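Local coordinates for uncharacterized protein (Bacteroides ovatus, PDB 4IRT) that is of unknown function but belongs to the BNR-repeat beta-propeller proteins and is a putative neuraminidase, an enzyme that would release sialic acid from glycans, at residues 26-31 against 35-40. Numbering follows the deposited sequence.
Sequences NSLVTH and QYISYY
V29 and Y36 grip each other by both backbone groups: V29 N reaches Y36 O at 2.9 Å, and Y36 N returns to V29 O at 2.8 Å, making them the antiparallel hydrogen-bonded pair. S38 N adds a third, more bent bond to S27 O (3.1 Å, 139° at the hydrogen). Each of these oxygens takes one N-H bond and a weaker CA-H contact, from I37 CA to S27 O, L28 CA to Y36 O and Q35 CA to V29 O.

L28, T30, Q35 and I37 share one face. With CG anti to the backbone N (chi1 -173°), L28 brings CD1 between two neighbours, 3.6 Å from Q35 CD and 3.9 Å from I37 CG1. Flexible leucine can place a methyl there, while beta-branched I37 and V29 suit an extended strand. The extended methylene chain of Q35 lies obliquely across L28 and passes T30 OG1, which is 3.8 Å from Q35 CB. On the other face V29 CG1 meets Y36 CB at 4.1 Å, and the flat tyrosine ring has V29 O at its edge, near its plane.

The segments belong to a beta hairpin whose strand 28-31 is an edge strand of a four-stranded antiparallel sheet, a blade of the propeller; on the far side of 34-40 runs strand 45-52, whose K50 bonds Y36 OH.

Glutamine suits a buried polar site because its amide both accepts and donates: Q35 OE1 takes a bond from R51, while NE2 bonds to H381 and to D370, whose carboxylate also holds T30 OG1 and so ties the two strands together. Near the start of 28-31, N26 ND2 holds L28 O (3.0 Å) and also bonds T371, while S27 OG bonds S368; over the leucine-isoleucine face, V405 packs on L28 and F383 on I37.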
loop_
_atom_site.group_PDB
_atom_site.type_symbol
_atom_site.label_atom_id
_atom_site.label_comp_id
_atom_site.label_asym_id
_atom_site.label_seq_id
_atom_site.Cartn_x
_atom_site.Cartn_y
_atom_site.Cartn_z
ATOM N N ASN A 26 6.301 -3.554 0.562
ATOM C CA ASN A 26 5.507 -4.611 -0.062
ATOM C C ASN A 26 5.440 -5.883 0.784
ATOM O O ASN A 26 6.285 -6.148 1.681
ATOM C CB ASN A 26 6.176 -5.024 -1.371
ATOM C CG ASN A 26 5.930 -4.050 -2.488
ATOM O OD1 ASN A 26 5.685 -2.852 -2.269
ATOM N ND2 ASN A 26 6.017 -4.553 -3.710
ATOM N N SER A 27 4.400 -6.655 0.544
ATOM C CA SER A 27 4.344 -8.016 1.055
ATOM C C SER A 27 5.030 -8.983 0.097
ATOM O O SER A 27 5.497 -10.034 0.507
ATOM C CB SER A 27 2.881 -8.432 1.227
ATOM O OG SER A 27 2.179 -8.356 -0.004
ATOM N N LEU A 28 5.066 -8.607 -1.175
ATOM C CA LEU A 28 5.493 -9.476 -2.285
ATOM C C LEU A 28 6.212 -8.598 -3.313
ATOM O O LEU A 28 5.730 -7.511 -3.676
ATOM C CB LEU A 28 4.244 -10.091 -2.905
ATOM C CG LEU A 28 4.286 -11.162 -3.992
ATOM C CD1 LEU A 28 4.865 -12.446 -3.429
ATOM C CD2 LEU A 28 2.868 -11.389 -4.516
ATOM N N VAL A 29 7.381 -9.051 -3.762
ATOM C CA VAL A 29 8.187 -8.235 -4.630
ATOM C C VAL A 29 9.157 -9.063 -5.434
ATOM O O VAL A 29 9.851 -9.927 -4.890
ATOM C CB VAL A 29 8.907 -7.117 -3.859
ATOM C CG1 VAL A 29 9.872 -7.677 -2.830
ATOM C CG2 VAL A 29 9.673 -6.235 -4.830
ATOM N N THR A 30 9.179 -8.793 -6.730
ATOM C CA THR A 30 10.101 -9.438 -7.678
ATOM C C THR A 30 11.385 -8.622 -7.881
ATOM O O THR A 30 11.344 -7.418 -8.060
ATOM C CB THR A 30 9.404 -9.655 -9.048
ATOM O OG1 THR A 30 8.417 -10.705 -8.912
ATOM C CG2 THR A 30 10.405 -10.056 -10.150
ATOM N N HIS A 31 12.519 -9.315 -7.912
ATOM C CA HIS A 31 13.781 -8.715 -8.355
ATOM C C HIS A 31 14.347 -9.700 -9.369
ATOM O O HIS A 31 14.583 -10.864 -9.046
ATOM C CB HIS A 31 14.706 -8.507 -7.164
ATOM C CG HIS A 31 15.979 -7.807 -7.496
ATOM N ND1 HIS A 31 16.057 -6.449 -7.702
ATOM C CD2 HIS A 31 17.237 -8.289 -7.666
ATOM C CE1 HIS A 31 17.296 -6.121 -7.998
ATOM N NE2 HIS A 31 18.032 -7.216 -7.969
ATOM N N GLN A 35 11.040 -14.000 -6.880
ATOM C CA GLN A 35 10.010 -13.285 -6.145
ATOM C C GLN A 35 10.162 -13.574 -4.660
ATOM O O GLN A 35 10.402 -14.724 -4.263
ATOM C CB GLN A 35 8.646 -13.751 -6.632
ATOM C CG GLN A 35 7.467 -13.064 -6.007
ATOM C CD GLN A 35 6.187 -13.587 -6.597
ATOM O OE1 GLN A 35 5.834 -14.754 -6.415
ATOM N NE2 GLN A 35 5.493 -12.747 -7.316
ATOM N N TYR A 36 10.012 -12.526 -3.878
ATOM C CA TYR A 36 10.198 -12.538 -2.448
ATOM C C TYR A 36 8.889 -12.232 -1.773
ATOM O O TYR A 36 8.085 -11.446 -2.287
ATOM C CB TYR A 36 11.209 -11.466 -2.030
ATOM C CG TYR A 36 12.602 -11.716 -2.531
ATOM C CD1 TYR A 36 12.991 -11.331 -3.824
ATOM C CD2 TYR A 36 13.545 -12.335 -1.714
ATOM C CE1 TYR A 36 14.268 -11.594 -4.292
ATOM C CE2 TYR A 36 14.826 -12.565 -2.161
ATOM C CZ TYR A 36 15.185 -12.190 -3.438
ATOM O OH TYR A 36 16.467 -12.452 -3.868
ATOM N N ILE A 37 8.693 -12.834 -0.600
ATOM C CA ILE A 37 7.466 -12.666 0.153
ATOM C C ILE A 37 7.822 -12.572 1.626
ATOM O O ILE A 37 8.902 -13.022 2.052
ATOM C CB ILE A 37 6.497 -13.855 -0.112
ATOM C CG1 ILE A 37 5.062 -13.512 0.317
ATOM C CG2 ILE A 37 7.002 -15.136 0.542
ATOM C CD1 ILE A 37 4.067 -14.566 -0.138
ATOM N N SER A 38 6.933 -11.986 2.415
ATOM C CA SER A 38 7.146 -11.905 3.853
ATOM C C SER A 38 5.798 -11.981 4.542
ATOM O O SER A 38 4.807 -11.481 4.021
ATOM C CB SER A 38 7.874 -10.586 4.253
ATOM O OG SER A 38 7.175 -9.423 3.847
ATOM N N TYR A 39 5.800 -12.595 5.715
ATOM C CA TYR A 39 4.607 -12.730 6.533
ATOM C C TYR A 39 4.983 -13.149 7.918
ATOM O O TYR A 39 6.148 -13.524 8.175
ATOM C CB TYR A 39 3.649 -13.747 5.950
ATOM C CG TYR A 39 4.208 -15.122 5.762
ATOM C CD1 TYR A 39 4.845 -15.472 4.577
ATOM C CD2 TYR A 39 4.034 -16.110 6.741
ATOM C CE1 TYR A 39 5.325 -16.763 4.371
ATOM C CE2 TYR A 39 4.510 -17.401 6.539
ATOM C CZ TYR A 39 5.177 -17.693 5.353
ATOM O OH TYR A 39 5.628 -18.967 5.136
ATOM N N TYR A 40 4.006 -13.052 8.835
ATOM C CA TYR A 40 4.156 -13.641 10.152
ATOM C C TYR A 40 3.552 -15.042 10.187
ATOM O O TYR A 40 2.415 -15.247 9.736
ATOM C CB TYR A 40 3.448 -12.801 11.186
ATOM C CG TYR A 40 3.984 -11.406 11.432
ATOM C CD1 TYR A 40 5.190 -11.213 12.081
ATOM C CD2 TYR A 40 3.231 -10.277 11.095
ATOM C CE1 TYR A 40 5.678 -9.940 12.309
ATOM C CE2 TYR A 40 3.697 -8.992 11.327
ATOM C CZ TYR A 40 4.919 -8.826 11.976
ATOM O OH TYR A 40 5.422 -7.564 12.247
#